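Local coordinates for protein 30kLP (Treponema pallidum, PDB 3K8G) that may take part in ligand transport and alters membrane permeability at acidic pH, sensing and entering the bilayer through amphipathic helices, at residues 22-27 against 151-156; 100-105 against 128-133; 176-181 against 245-250; 216-221 against 227-232. All coordinates share one frame; numbering follows the deposited sequence.

Interaction 1. Residues 22-27 against 151-156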
loop_
_atom_site.group_PDB
_atom_site.type_symbol
_atom_site.label_atom_id
_atom_site.label_comp_id
_atom_site.label_asym_id
_atom_site.label_seq_id
_atom_site.Cartn_x
_atom_site.Cartn_y
_atom_site.Cartn_z
ATOM N N TYR A 22 4.466 -2.515 -3.337
ATOM C CA TYR A 22 4.057 -1.135 -3.528
ATOM C C TYR A 22 2.540 -1.133 -3.500
ATOM O O TYR A 22 1.918 -2.082 -3.999
ATOM C CB TYR A 22 4.569 -0.561 -4.873
ATOM C CG TYR A 22 6.042 -0.233 -4.775
ATOM C CD1 TYR A 22 6.480 0.980 -4.195
ATOM C CD2 TYR A 22 6.997 -1.157 -5.225
ATOM C CE1 TYR A 22 7.873 1.267 -4.093
ATOM C CE2 TYR A 22 8.411 -0.876 -5.093
ATOM C CZ TYR A 22 8.804 0.323 -4.546
ATOM O OH TYR A 22 10.145 0.551 -4.382
ATOM N N LEU A 23 1.961 -0.065 -2.933
ATOM C CA LEU A 23 0.511 0.018 -2.755
ATOM C C LEU A 23 0.010 1.396 -3.157
ATOM O O LEU A 23 0.681 2.403 -2.966
ATOM C CB LEU A 23 0.117 -0.220 -1.283
ATOM C CG LEU A 23 0.660 -1.477 -0.596
ATOM C CD1 LEU A 23 2.076 -1.181 0.021
ATOM C CD2 LEU A 23 -0.329 -1.938 0.515
ATOM N N TYR A 24 -1.175 1.444 -3.746
ATOM C CA TYR A 24 -1.807 2.714 -3.972
ATOM C C TYR A 24 -3.307 2.577 -3.630
ATOM O O TYR A 24 -3.987 1.691 -4.154
ATOM C CB TYR A 24 -1.605 3.126 -5.441
ATOM C CG TYR A 24 -2.489 4.271 -5.833
ATOM C CD1 TYR A 24 -2.196 5.568 -5.448
ATOM C CD2 TYR A 24 -3.637 4.041 -6.599
ATOM C CE1 TYR A 24 -3.060 6.650 -5.821
ATOM C CE2 TYR A 24 -4.512 5.099 -6.968
ATOM C CZ TYR A 24 -4.199 6.385 -6.594
ATOM O OH TYR A 24 -5.059 7.395 -6.981
ATOM N N PHE A 25 -3.805 3.458 -2.755
ATOM C CA PHE A 25 -5.226 3.455 -2.366
ATOM C C PHE A 25 -5.836 4.844 -2.621
ATOM O O PHE A 25 -5.508 5.773 -1.896
ATOM C CB PHE A 25 -5.365 3.255 -0.856
ATOM C CG PHE A 25 -4.855 1.929 -0.330
ATOM C CD1 PHE A 25 -5.738 0.892 -0.048
ATOM C CD2 PHE A 25 -3.513 1.759 -0.020
ATOM C CE1 PHE A 25 -5.293 -0.321 0.467
ATOM C CE2 PHE A 25 -3.055 0.546 0.496
ATOM C CZ PHE A 25 -3.936 -0.489 0.737
ATOM N N PRO A 26 -6.744 4.978 -3.604
ATOM C CA PRO A 26 -7.610 6.168 -3.581
ATOM C C PRO A 26 -8.480 6.096 -2.321
ATOM O O PRO A 26 -9.050 5.059 -2.048
ATOM C CB PRO A 26 -8.458 6.041 -4.860
ATOM C CG PRO A 26 -8.070 4.732 -5.529
ATOM C CD PRO A 26 -7.091 4.006 -4.662
ATOM N N VAL A 27 -8.539 7.151 -1.519
ATOM C CA VAL A 27 -9.299 7.048 -0.259
ATOM C C VAL A 27 -10.817 6.932 -0.522
ATOM O O VAL A 27 -11.477 6.133 0.116
ATOM C CB VAL A 27 -8.960 8.182 0.721
ATOM C CG1 VAL A 27 -9.840 8.133 1.983
ATOM C CG2 VAL A 27 -7.448 8.092 1.099
ATOM N N LYS A 151 -0.563 4.050 -14.106
ATOM C CA LYS A 151 -1.833 4.681 -14.495
ATOM C C LYS A 151 -2.767 4.961 -13.298
ATOM O O LYS A 151 -3.258 6.101 -13.129
ATOM C CB LYS A 151 -2.568 3.865 -15.580
ATOM C CG LYS A 151 -3.844 4.561 -16.117
ATOM C CD LYS A 151 -3.516 5.999 -16.593
ATOM C CE LYS A 151 -4.619 6.633 -17.472
ATOM N NZ LYS A 151 -4.336 8.085 -17.768
ATOM N N GLU A 152 -2.996 3.943 -12.466
ATOM C CA GLU A 152 -3.855 4.125 -11.281
ATOM C C GLU A 152 -3.333 5.266 -10.395
ATOM O O GLU A 152 -4.113 6.117 -9.932
ATOM C CB GLU A 152 -4.004 2.833 -10.461
ATOM C CG GLU A 152 -4.605 1.596 -11.218
ATOM C CD GLU A 152 -6.022 1.816 -11.771
ATOM O OE1 GLU A 152 -6.396 1.048 -12.657
ATOM O OE2 GLU A 152 -6.752 2.735 -11.337
ATOM N N CYS A 153 -2.013 5.325 -10.207
ATOM C CA CYS A 153 -1.400 6.369 -9.377
ATOM C C CYS A 153 -1.702 7.792 -9.828
ATOM O O CYS A 153 -1.641 8.711 -9.016
ATOM C CB CYS A 153 0.127 6.176 -9.219
ATOM S SG CYS A 153 0.553 4.771 -8.157
ATOM N N THR A 154 -2.007 8.010 -11.109
ATOM C CA THR A 154 -2.385 9.368 -11.500
ATOM C C THR A 154 -3.872 9.556 -11.786
ATOM O O THR A 154 -4.255 10.539 -12.389
ATOM C CB THR A 154 -1.579 9.831 -12.686
ATOM O OG1 THR A 154 -1.747 8.900 -13.754
ATOM C CG2 THR A 154 -0.095 9.931 -12.304
ATOM N N SER A 155 -4.702 8.623 -11.343
ATOM C CA SER A 155 -6.118 8.616 -11.687
ATOM C C SER A 155 -7.054 9.142 -10.593
ATOM O O SER A 155 -8.279 8.914 -10.668
ATOM C CB SER A 155 -6.542 7.194 -12.077
ATOM O OG SER A 155 -5.930 6.812 -13.303
ATOM N N GLU A 156 -6.513 9.835 -9.586
ATOM C CA GLU A 156 -7.365 10.215 -8.445
ATOM C C GLU A 156 -8.488 11.138 -8.896
ATOM O O GLU A 156 -8.249 12.179 -9.501
ATOM C CB GLU A 156 -6.571 10.769 -7.237
ATOM C CG GLU A 156 -5.717 12.023 -7.498
ATOM C CD GLU A 156 -4.786 12.365 -6.333
ATOM O OE1 GLU A 156 -3.561 12.124 -6.452
ATOM O OE2 GLU A 156 -5.274 12.879 -5.299
HETATM O O HOH W 1 -7.048 6.712 -8.534
#
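The backbone oxygen of Glu152 takes a backbone donor from its own segment and lies against the ring of Tyr24 from the other. Ser155 N donates to Glu152 O at 2.9 Å, and Glu152 O also lies 3.2 Å from CE2 of Tyr24, oblique to the ring. Water 1 joins the two segments: it is 2.6 Å from Tyr24 OH, close to the ring plane, and gives a weak bond to the same Glu152 oxygen. Next to it, Lys151 O accepts from Thr154 N, Thr154 OG1 and Ser155 OG, three donors that fix this turn.

The ring of Tyr24 carries most of the packing. Its CG is anti to the backbone N (chi1 167°), which sends the ring off strand 21-26 toward residues 152-153. There the CA of Cys153 sits 3.9 Å from the ring centroid and only 8° off the normal, a CH-pi contact over the face, with Pro26 N over the opposite face, toward the rim. Cys153 SG makes an oblique sulfur-aromatic contact, 4.4 Å from that centroid, and also reaches CB of Tyr24 at 3.8 Å. Beyond the phenol, CB of Glu156 packs against Tyr24 OH, its carboxylate being turned to Thr55.

The carboxylate of Glu152 forms a salt bridge with Arg148 and a hydrogen bond with Ser159. The union of helix 147-153 with this strand of the U-shaped half-barrel is therefore chiefly aromatic and van der Waals, with a weak water bridge at the phenol.

Interaction 2. Residues 100-105 against 128-133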
loop_
_atom_site.group_PDB
_atom_site.type_symbol
_atom_site.label_atom_id
_atom_site.label_comp_id
_atom_site.label_asym_id
_atom_site.label_seq_id
_atom_site.Cartn_x
_atom_site.Cartn_y
_atom_site.Cartn_z
ATOM N N ILE A 100 10.554 22.185 9.107
ATOM C CA ILE A 100 9.598 21.074 9.278
ATOM C C ILE A 100 9.572 20.437 10.679
ATOM O O ILE A 100 10.616 20.171 11.285
ATOM C CB ILE A 100 9.840 19.978 8.199
ATOM C CG1 ILE A 100 9.574 20.541 6.802
ATOM C CG2 ILE A 100 8.953 18.733 8.434
ATOM C CD1 ILE A 100 10.372 19.869 5.705
ATOM N N THR A 101 8.369 20.164 11.175
ATOM C CA THR A 101 8.227 19.432 12.425
ATOM C C THR A 101 8.039 17.929 12.177
ATOM O O THR A 101 7.312 17.542 11.264
ATOM C CB THR A 101 7.062 19.994 13.254
ATOM O OG1 THR A 101 7.157 21.426 13.268
ATOM C CG2 THR A 101 7.117 19.478 14.683
ATOM N N TYR A 102 8.689 17.103 13.001
ATOM C CA TYR A 102 8.522 15.643 12.956
ATOM C C TYR A 102 7.805 15.243 14.216
ATOM O O TYR A 102 8.166 15.723 15.293
ATOM C CB TYR A 102 9.883 14.903 13.003
ATOM C CG TYR A 102 10.825 15.119 11.847
ATOM C CD1 TYR A 102 10.600 16.111 10.904
ATOM C CD2 TYR A 102 11.979 14.352 11.731
ATOM C CE1 TYR A 102 11.482 16.322 9.862
ATOM C CE2 TYR A 102 12.867 14.550 10.684
ATOM C CZ TYR A 102 12.609 15.535 9.761
ATOM O OH TYR A 102 13.467 15.753 8.730
ATOM N N TYR A 103 6.840 14.336 14.101
ATOM C CA TYR A 103 6.211 13.709 15.263
ATOM C C TYR A 103 6.601 12.227 15.355
ATOM O O TYR A 103 6.548 11.478 14.354
ATOM C CB TYR A 103 4.699 13.903 15.205
ATOM C CG TYR A 103 4.290 15.370 15.060
ATOM C CD1 TYR A 103 4.155 16.186 16.185
ATOM C CD2 TYR A 103 4.062 15.936 13.804
ATOM C CE1 TYR A 103 3.786 17.527 16.070
ATOM C CE2 TYR A 103 3.687 17.283 13.673
ATOM C CZ TYR A 103 3.550 18.063 14.817
ATOM O OH TYR A 103 3.187 19.383 14.716
ATOM N N GLU A 104 7.034 11.811 16.540
ATOM C CA GLU A 104 7.515 10.445 16.744
ATOM C C GLU A 104 6.756 9.769 17.842
ATOM O O GLU A 104 6.440 10.398 18.865
ATOM C CB GLU A 104 9.022 10.433 17.089
ATOM C CG GLU A 104 9.905 11.139 16.027
ATOM C CD GLU A 104 11.392 10.777 16.124
ATOM O OE1 GLU A 104 11.945 10.759 17.249
ATOM O OE2 GLU A 104 12.002 10.520 15.065
ATOM N N SER A 105 6.475 8.488 17.641
ATOM C CA SER A 105 5.929 7.621 18.688
ATOM C C SER A 105 6.657 6.268 18.647
ATOM O O SER A 105 7.525 6.056 17.793
ATOM C CB SER A 105 4.411 7.446 18.518
ATOM O OG SER A 105 4.069 6.831 17.269
ATOM N N GLU A 128 12.998 3.472 8.540
ATOM C CA GLU A 128 13.800 4.569 7.994
ATOM C C GLU A 128 13.602 5.810 8.850
ATOM O O GLU A 128 12.490 6.062 9.375
ATOM C CB GLU A 128 13.349 4.853 6.549
ATOM C CG GLU A 128 14.178 5.961 5.860
ATOM C CD GLU A 128 13.896 6.054 4.391
ATOM O OE1 GLU A 128 12.755 6.455 4.080
ATOM O OE2 GLU A 128 14.806 5.726 3.581
ATOM N N ARG A 129 14.658 6.604 8.970
ATOM C CA ARG A 129 14.549 7.926 9.614
ATOM C C ARG A 129 13.728 8.878 8.734
ATOM O O ARG A 129 13.889 8.894 7.506
ATOM C CB ARG A 129 15.963 8.509 9.853
ATOM C CG ARG A 129 16.842 7.709 10.901
ATOM C CD ARG A 129 18.327 8.274 11.050
ATOM N NE ARG A 129 19.045 8.200 9.792
ATOM C CZ ARG A 129 19.167 9.184 8.893
ATOM N NH1 ARG A 129 18.743 10.416 9.138
ATOM N NH2 ARG A 129 19.747 8.928 7.742
ATOM N N MET A 130 12.834 9.645 9.368
ATOM C CA MET A 130 11.947 10.570 8.654
ATOM C C MET A 130 12.774 11.554 7.824
ATOM O O MET A 130 12.442 11.816 6.669
ATOM C CB MET A 130 10.995 11.298 9.643
ATOM C CG MET A 130 10.072 12.362 9.024
ATOM S SD MET A 130 8.993 11.586 7.820
ATOM C CE MET A 130 7.981 10.577 8.917
ATOM N N SER A 131 13.886 12.084 8.360
ATOM C CA SER A 131 14.649 13.045 7.541
ATOM C C SER A 131 15.229 12.440 6.269
ATOM O O SER A 131 15.422 13.149 5.262
ATOM C CB SER A 131 15.737 13.813 8.345
ATOM O OG SER A 131 16.956 13.156 8.275
ATOM N N LYS A 132 15.476 11.124 6.274
ATOM C CA LYS A 132 15.934 10.451 5.062
ATOM C C LYS A 132 14.807 10.329 4.028
ATOM O O LYS A 132 15.035 10.564 2.823
ATOM C CB LYS A 132 16.574 9.092 5.375
ATOM C CG LYS A 132 17.130 8.396 4.163
ATOM C CD LYS A 132 17.999 7.177 4.562
ATOM C CE LYS A 132 18.651 6.594 3.303
ATOM N NZ LYS A 132 19.025 5.189 3.530
ATOM N N MET A 133 13.611 9.959 4.493
ATOM C CA MET A 133 12.433 9.970 3.597
ATOM C C MET A 133 12.165 11.353 3.029
ATOM O O MET A 133 11.963 11.499 1.807
ATOM C CB MET A 133 11.200 9.491 4.307
ATOM C CG MET A 133 9.976 9.462 3.389
ATOM S SD MET A 133 8.644 8.555 4.193
ATOM C CE MET A 133 7.341 8.756 2.895
HETATM O O HOH W 2 12.739 9.548 12.446
#
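Tyr102 lays one ring face against Met130 and brings its phenol end to Ser131. CG of Met130 stands 3.8 Å from the Tyr102 centroid and 10° off the ring normal, a CH-pi contact centred over the face, while CB of Met130 touches CD2 of Tyr102 at 3.8 Å. At the rim the packing is tight: Ser131 CB lies in the ring plane only 3.0 Å from Tyr102 OH, and Ser131 N comes obliquely to within 3.5 Å of Tyr102 CE2. CG2 of Ile100 occupies another part of the ring edge, in plane.

Met130 has CG anti to its backbone N (chi1 176°) and then bends at chi2 and chi3. The first methylenes thus face the tyrosine, and the thioether end leads away; the Met130 side chain also packs on Cys119 and Ile121 of strand 117-123. The contact sets the start of helix 130-135, within a predicted amphipathic segment, over strand 101-104 near one end of the U-shaped half-barrel.

A water bridge runs beside the aromatic contact. Water 2 donates to Glu104 OE2 at 2.9 Å and accepts from Met130 N at 3.1 Å, so a first-turn amide of the helix is tied to the strand's carboxylate. Arg129 holds the N-cap position, and its carbonyl receives Met133 N. On the strand side, Tyr102 is held by backbone bonding to Thr94, and Tyr103 by bonding to Val110.

Interaction 3. Residues 176-181 against 245-250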
loop_
_atom_site.group_PDB
_atom_site.type_symbol
_atom_site.label_atom_id
_atom_site.label_comp_id
_atom_site.label_asym_id
_atom_site.label_seq_id
_atom_site.Cartn_x
_atom_site.Cartn_y
_atom_site.Cartn_z
ATOM N N LEU A 176 -3.806 -14.633 -0.550
ATOM C CA LEU A 176 -4.943 -14.034 -1.212
ATOM C C LEU A 176 -6.002 -15.076 -1.522
ATOM O O LEU A 176 -7.195 -14.799 -1.419
ATOM C CB LEU A 176 -4.498 -13.280 -2.470
ATOM C CG LEU A 176 -5.575 -12.495 -3.213
ATOM C CD1 LEU A 176 -6.012 -11.260 -2.432
ATOM C CD2 LEU A 176 -5.045 -12.118 -4.585
ATOM N N LEU A 177 -5.576 -16.289 -1.851
ATOM C CA LEU A 177 -6.520 -17.336 -2.210
ATOM C C LEU A 177 -6.905 -18.237 -1.030
ATOM O O LEU A 177 -7.617 -19.216 -1.209
ATOM C CB LEU A 177 -6.007 -18.139 -3.414
ATOM C CG LEU A 177 -5.468 -17.378 -4.646
ATOM C CD1 LEU A 177 -5.396 -18.284 -5.853
ATOM C CD2 LEU A 177 -6.243 -16.100 -4.993
ATOM N N ASN A 178 -6.444 -17.873 0.170
ATOM C CA ASN A 178 -6.764 -18.555 1.435
ATOM C C ASN A 178 -6.144 -19.953 1.605
ATOM O O ASN A 178 -6.508 -20.695 2.525
ATOM C CB ASN A 178 -8.282 -18.591 1.681
ATOM C CG ASN A 178 -8.652 -18.369 3.141
ATOM O OD1 ASN A 178 -7.796 -18.395 4.030
ATOM N ND2 ASN A 178 -9.940 -18.144 3.394
ATOM N N PHE A 179 -5.191 -20.292 0.736
ATOM C CA PHE A 179 -4.451 -21.550 0.849
ATOM C C PHE A 179 -3.387 -21.433 1.947
ATOM O O PHE A 179 -3.250 -20.370 2.558
ATOM C CB PHE A 179 -3.821 -21.948 -0.501
ATOM C CG PHE A 179 -4.757 -21.837 -1.685
ATOM C CD1 PHE A 179 -6.115 -22.144 -1.571
ATOM C CD2 PHE A 179 -4.266 -21.441 -2.934
ATOM C CE1 PHE A 179 -6.973 -22.033 -2.672
ATOM C CE2 PHE A 179 -5.115 -21.337 -4.045
ATOM C CZ PHE A 179 -6.472 -21.630 -3.913
ATOM N N PRO A 180 -2.638 -22.524 2.225
ATOM C CA PRO A 180 -1.536 -22.377 3.179
ATOM C C PRO A 180 -0.288 -21.863 2.467
ATOM O O PRO A 180 -0.263 -21.834 1.235
ATOM C CB PRO A 180 -1.316 -23.809 3.676
ATOM C CG PRO A 180 -1.673 -24.663 2.500
ATOM C CD PRO A 180 -2.729 -23.904 1.709
ATOM N N GLN A 181 0.730 -21.475 3.237
ATOM C CA GLN A 181 2.005 -20.981 2.696
ATOM C C GLN A 181 2.806 -22.116 2.014
ATOM O O GLN A 181 3.365 -22.981 2.692
ATOM C CB GLN A 181 2.823 -20.318 3.822
ATOM C CG GLN A 181 3.583 -19.039 3.442
ATOM C CD GLN A 181 2.667 -17.914 2.955
ATOM O OE1 GLN A 181 2.688 -17.560 1.776
ATOM N NE2 GLN A 181 1.851 -17.363 3.860
ATOM N N ALA A 245 -13.659 -7.413 2.268
ATOM C CA ALA A 245 -12.848 -6.294 2.721
ATOM C C ALA A 245 -12.117 -6.661 4.003
ATOM O O ALA A 245 -10.962 -6.296 4.187
ATOM C CB ALA A 245 -13.710 -5.053 2.938
ATOM N N GLU A 246 -12.794 -7.380 4.897
ATOM C CA GLU A 246 -12.131 -7.846 6.121
ATOM C C GLU A 246 -10.930 -8.775 5.849
ATOM O O GLU A 246 -9.895 -8.644 6.500
ATOM C CB GLU A 246 -13.119 -8.501 7.100
ATOM C CG GLU A 246 -12.558 -9.766 7.745
ATOM C CD GLU A 246 -12.706 -9.793 9.246
ATOM O OE1 GLU A 246 -13.846 -9.980 9.732
ATOM O OE2 GLU A 246 -11.667 -9.642 9.935
ATOM N N ARG A 247 -11.054 -9.713 4.916
ATOM C CA ARG A 247 -9.929 -10.615 4.668
ATOM C C ARG A 247 -8.829 -9.896 3.900
ATOM O O ARG A 247 -7.648 -10.142 4.144
ATOM C CB ARG A 247 -10.326 -11.910 3.960
ATOM C CG ARG A 247 -9.599 -13.120 4.581
ATOM C CD ARG A 247 -9.842 -14.442 3.875
ATOM N NE ARG A 247 -8.666 -14.764 3.087
ATOM C CZ ARG A 247 -8.647 -14.870 1.766
ATOM N NH1 ARG A 247 -7.511 -15.143 1.170
ATOM N NH2 ARG A 247 -9.754 -14.721 1.051
ATOM N N LEU A 248 -9.212 -9.006 2.981
ATOM C CA LEU A 248 -8.240 -8.198 2.255
ATOM C C LEU A 248 -7.380 -7.377 3.218
ATOM O O LEU A 248 -6.162 -7.336 3.086
ATOM C CB LEU A 248 -8.920 -7.302 1.214
ATOM C CG LEU A 248 -8.031 -6.361 0.372
ATOM C CD1 LEU A 248 -6.932 -7.134 -0.348
ATOM C CD2 LEU A 248 -8.900 -5.538 -0.636
ATOM N N ALA A 249 -8.030 -6.758 4.202
ATOM C CA ALA A 249 -7.338 -5.947 5.213
ATOM C C ALA A 249 -6.310 -6.745 6.021
ATOM O O ALA A 249 -5.191 -6.260 6.274
ATOM C CB ALA A 249 -8.359 -5.275 6.150
ATOM N N SER A 250 -6.716 -7.951 6.415
ATOM C CA SER A 250 -5.880 -8.921 7.124
ATOM C C SER A 250 -4.677 -9.387 6.271
ATOM O O SER A 250 -3.541 -9.388 6.740
ATOM C CB SER A 250 -6.753 -10.110 7.543
ATOM O OG SER A 250 -5.966 -11.221 7.933
#
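Asn178 and Arg247 meet as two stacked flat groups: the amide and guanidinium planes differ by only 3°, though the side chains as a whole run askew. CG of Asn178 lies 3.6 Å from NE of Arg247, and Asn178 CB covers the same guanidinium toward its rim, 3.6 Å from NH1. The arginine chain bends at chi3 (104°), turning its end to the finish of helix 169-176. There NH1 of Arg247 donates to Leu176 O at 2.6 Å, with an N-H...O angle of 159° and the oxygen close to the guanidinium plane, but arriving well above the carbonyl plane, not on a lone pair. A weaker bond reaches Lys175 O, so one nitrogen spans two carbonyls at a helix end, where the dipole would probably favour the positive charge.

In this lipoprotein the large hydrophobic cavity opens when amphipathic helices including 245-253 move away from 169-176 and 215-225, so the contact spans that interface and would be expected to part. Elsewhere Leu176 packs on Leu204 and Leu248 on Tyr200, both of strand 199-207.

Interaction 4. Residues 216-221 against 227-232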
loop_
_atom_site.group_PDB
_atom_site.type_symbol
_atom_site.label_atom_id
_atom_site.label_comp_id
_atom_site.label_asym_id
_atom_site.label_seq_id
_atom_site.Cartn_x
_atom_site.Cartn_y
_atom_site.Cartn_z
ATOM N N PRO A 216 -5.995 -28.855 -15.649
ATOM C CA PRO A 216 -6.474 -29.323 -14.337
ATOM C C PRO A 216 -6.232 -28.402 -13.128
ATOM O O PRO A 216 -7.178 -28.120 -12.384
ATOM C CB PRO A 216 -5.735 -30.651 -14.164
ATOM C CG PRO A 216 -5.672 -31.181 -15.542
ATOM C CD PRO A 216 -5.401 -29.973 -16.413
ATOM N N ILE A 217 -4.992 -27.952 -12.919
ATOM C CA ILE A 217 -4.700 -27.037 -11.804
ATOM C C ILE A 217 -5.454 -25.723 -12.029
ATOM O O ILE A 217 -5.962 -25.107 -11.090
ATOM C CB ILE A 217 -3.171 -26.798 -11.617
ATOM C CG1 ILE A 217 -2.435 -28.114 -11.303
ATOM C CG2 ILE A 217 -2.893 -25.741 -10.530
ATOM C CD1 ILE A 217 -2.607 -28.648 -9.877
ATOM N N GLN A 218 -5.552 -25.341 -13.298
ATOM C CA GLN A 218 -6.240 -24.136 -13.724
ATOM C C GLN A 218 -7.713 -24.175 -13.335
ATOM O O GLN A 218 -8.205 -23.258 -12.664
ATOM C CB GLN A 218 -6.081 -23.965 -15.237
ATOM C CG GLN A 218 -6.112 -22.529 -15.714
ATOM C CD GLN A 218 -5.300 -22.322 -16.975
ATOM O OE1 GLN A 218 -4.193 -22.834 -17.102
ATOM N NE2 GLN A 218 -5.845 -21.567 -17.913
ATOM N N PHE A 219 -8.410 -25.237 -13.744
ATOM C CA PHE A 219 -9.836 -25.414 -13.436
ATOM C C PHE A 219 -10.095 -25.372 -11.924
ATOM O O PHE A 219 -10.966 -24.630 -11.441
ATOM C CB PHE A 219 -10.345 -26.732 -14.044
ATOM C CG PHE A 219 -11.698 -26.620 -14.710
ATOM C CD1 PHE A 219 -12.853 -27.035 -14.054
ATOM C CD2 PHE A 219 -11.813 -26.089 -15.997
ATOM C CE1 PHE A 219 -14.106 -26.933 -14.671
ATOM C CE2 PHE A 219 -13.055 -25.972 -16.620
ATOM C CZ PHE A 219 -14.208 -26.398 -15.957
ATOM N N LEU A 220 -9.316 -26.147 -11.173
ATOM C CA LEU A 220 -9.490 -26.263 -9.716
ATOM C C LEU A 220 -9.354 -24.939 -8.952
ATOM O O LEU A 220 -10.210 -24.621 -8.135
ATOM C CB LEU A 220 -8.570 -27.346 -9.132
ATOM C CG LEU A 220 -9.047 -28.809 -9.212
ATOM C CD1 LEU A 220 -9.831 -29.159 -10.492
ATOM C CD2 LEU A 220 -7.866 -29.742 -9.054
ATOM N N ILE A 221 -8.288 -24.179 -9.223
ATOM C CA ILE A 221 -8.123 -22.808 -8.693
ATOM C C ILE A 221 -9.294 -21.907 -9.112
ATOM O O ILE A 221 -9.861 -21.177 -8.289
ATOM C CB ILE A 221 -6.763 -22.191 -9.152
ATOM C CG1 ILE A 221 -5.603 -22.806 -8.362
ATOM C CG2 ILE A 221 -6.756 -20.652 -9.026
ATOM C CD1 ILE A 221 -4.282 -22.763 -9.097
ATOM N N ALA A 227 -13.743 -17.512 -10.511
ATOM C CA ALA A 227 -13.174 -16.453 -11.331
ATOM C C ALA A 227 -12.798 -16.986 -12.707
ATOM O O ALA A 227 -12.592 -18.190 -12.882
ATOM C CB ALA A 227 -11.938 -15.868 -10.633
ATOM N N HIS A 228 -12.718 -16.091 -13.686
ATOM C CA HIS A 228 -12.233 -16.452 -15.014
ATOM C C HIS A 228 -10.699 -16.419 -15.026
ATOM O O HIS A 228 -10.078 -15.439 -14.591
ATOM C CB HIS A 228 -12.830 -15.522 -16.063
ATOM C CG HIS A 228 -14.320 -15.670 -16.219
ATOM N ND1 HIS A 228 -14.983 -15.365 -17.391
ATOM C CD2 HIS A 228 -15.269 -16.120 -15.358
ATOM C CE1 HIS A 228 -16.275 -15.600 -17.238
ATOM N NE2 HIS A 228 -16.476 -16.057 -16.013
ATOM N N ILE A 229 -10.093 -17.498 -15.507
ATOM C CA ILE A 229 -8.646 -17.638 -15.482
ATOM C C ILE A 229 -8.146 -17.972 -16.865
ATOM O O ILE A 229 -8.733 -18.808 -17.554
ATOM C CB ILE A 229 -8.213 -18.712 -14.450
ATOM C CG1 ILE A 229 -8.629 -18.264 -13.044
ATOM C CG2 ILE A 229 -6.699 -18.975 -14.513
ATOM C CD1 ILE A 229 -8.125 -19.134 -11.894
ATOM N N HIS A 230 -7.074 -17.306 -17.286
ATOM C CA HIS A 230 -6.357 -17.721 -18.500
ATOM C C HIS A 230 -4.871 -17.404 -18.423
ATOM O O HIS A 230 -4.443 -16.573 -17.604
ATOM C CB HIS A 230 -6.961 -17.069 -19.745
ATOM C CG HIS A 230 -7.057 -15.577 -19.669
ATOM N ND1 HIS A 230 -6.211 -14.745 -20.367
ATOM C CD2 HIS A 230 -7.916 -14.771 -19.007
ATOM C CE1 HIS A 230 -6.535 -13.486 -20.128
ATOM N NE2 HIS A 230 -7.574 -13.476 -19.315
ATOM N N VAL A 231 -4.095 -18.055 -19.285
ATOM C CA VAL A 231 -2.663 -17.799 -19.390
ATOM C C VAL A 231 -2.425 -16.943 -20.630
ATOM O O VAL A 231 -3.079 -17.145 -21.663
ATOM C CB VAL A 231 -1.851 -19.123 -19.432
ATOM C CG1 VAL A 231 -0.347 -18.864 -19.643
ATOM C CG2 VAL A 231 -2.058 -19.887 -18.139
ATOM N N GLU A 232 -1.539 -15.960 -20.502
ATOM C CA GLU A 232 -1.123 -15.104 -21.608
ATOM C C GLU A 232 0.398 -15.030 -21.572
ATOM O O GLU A 232 0.969 -14.467 -20.635
ATOM C CB GLU A 232 -1.682 -13.683 -21.455
ATOM C CG GLU A 232 -3.215 -13.532 -21.550
ATOM C CD GLU A 232 -3.637 -12.068 -21.727
ATOM O OE1 GLU A 232 -4.747 -11.693 -21.294
ATOM O OE2 GLU A 232 -2.855 -11.281 -22.298
#
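The amide of Gln218 lies alongside the strand, with OE1 3.8 Å from CG2 of Val231 and NE2 3.9 Å from CA of His230; these are packing distances to carbon. The other flat group belongs to His230, which leaves the strand on the side away from the helix, and its NE2 is hydrogen-bonded to Glu239. Gln218 has CG anti to the backbone N (chi1 -151°) and an extended chain, which carries the amide along the strand. On the way, CG of Gln218 passes CG2 of Ile229 at 3.8 Å, the two chains overlapping while running opposite ways. One turn on, CG2 of Ile221 meets CD1 of Ile229 at 3.5 Å, with the side chains roughly perpendicular to each other.

The axes of 216-221 and 228-232 run roughly antiparallel (152°) and come within 8.8 Å. The helix, probably amphipathic, thus folds back over the strand that follows it; Ile229 and Val231 also rest on Leu236 of strand 235-244, and Ile213 touches Gln218 and Val231.

From the N terminus, interaction 1 opens first, joining strand 21-26 to helix 147-153 and closing a loop of more than 120 residues. Interaction 2 lies wholly inside that loop, tying strand 101-104 to helix 130-135, with its centre about 24 Å from that of interaction 1. Only after residue 156 does interaction 3 open; it brings the end of helix 169-176 to helix 245-253, and interaction 4, a short return from helix 215-225 to strand 228-232, is nested within it. None of the loops cross. Interactions 3 and 4 touch, Leu177 CD1 meeting Ile221 CG2 at 4.2 Å, whereas interactions 2 and 4 lie about 46 Å apart between centres, on opposite sides of the chain's centre.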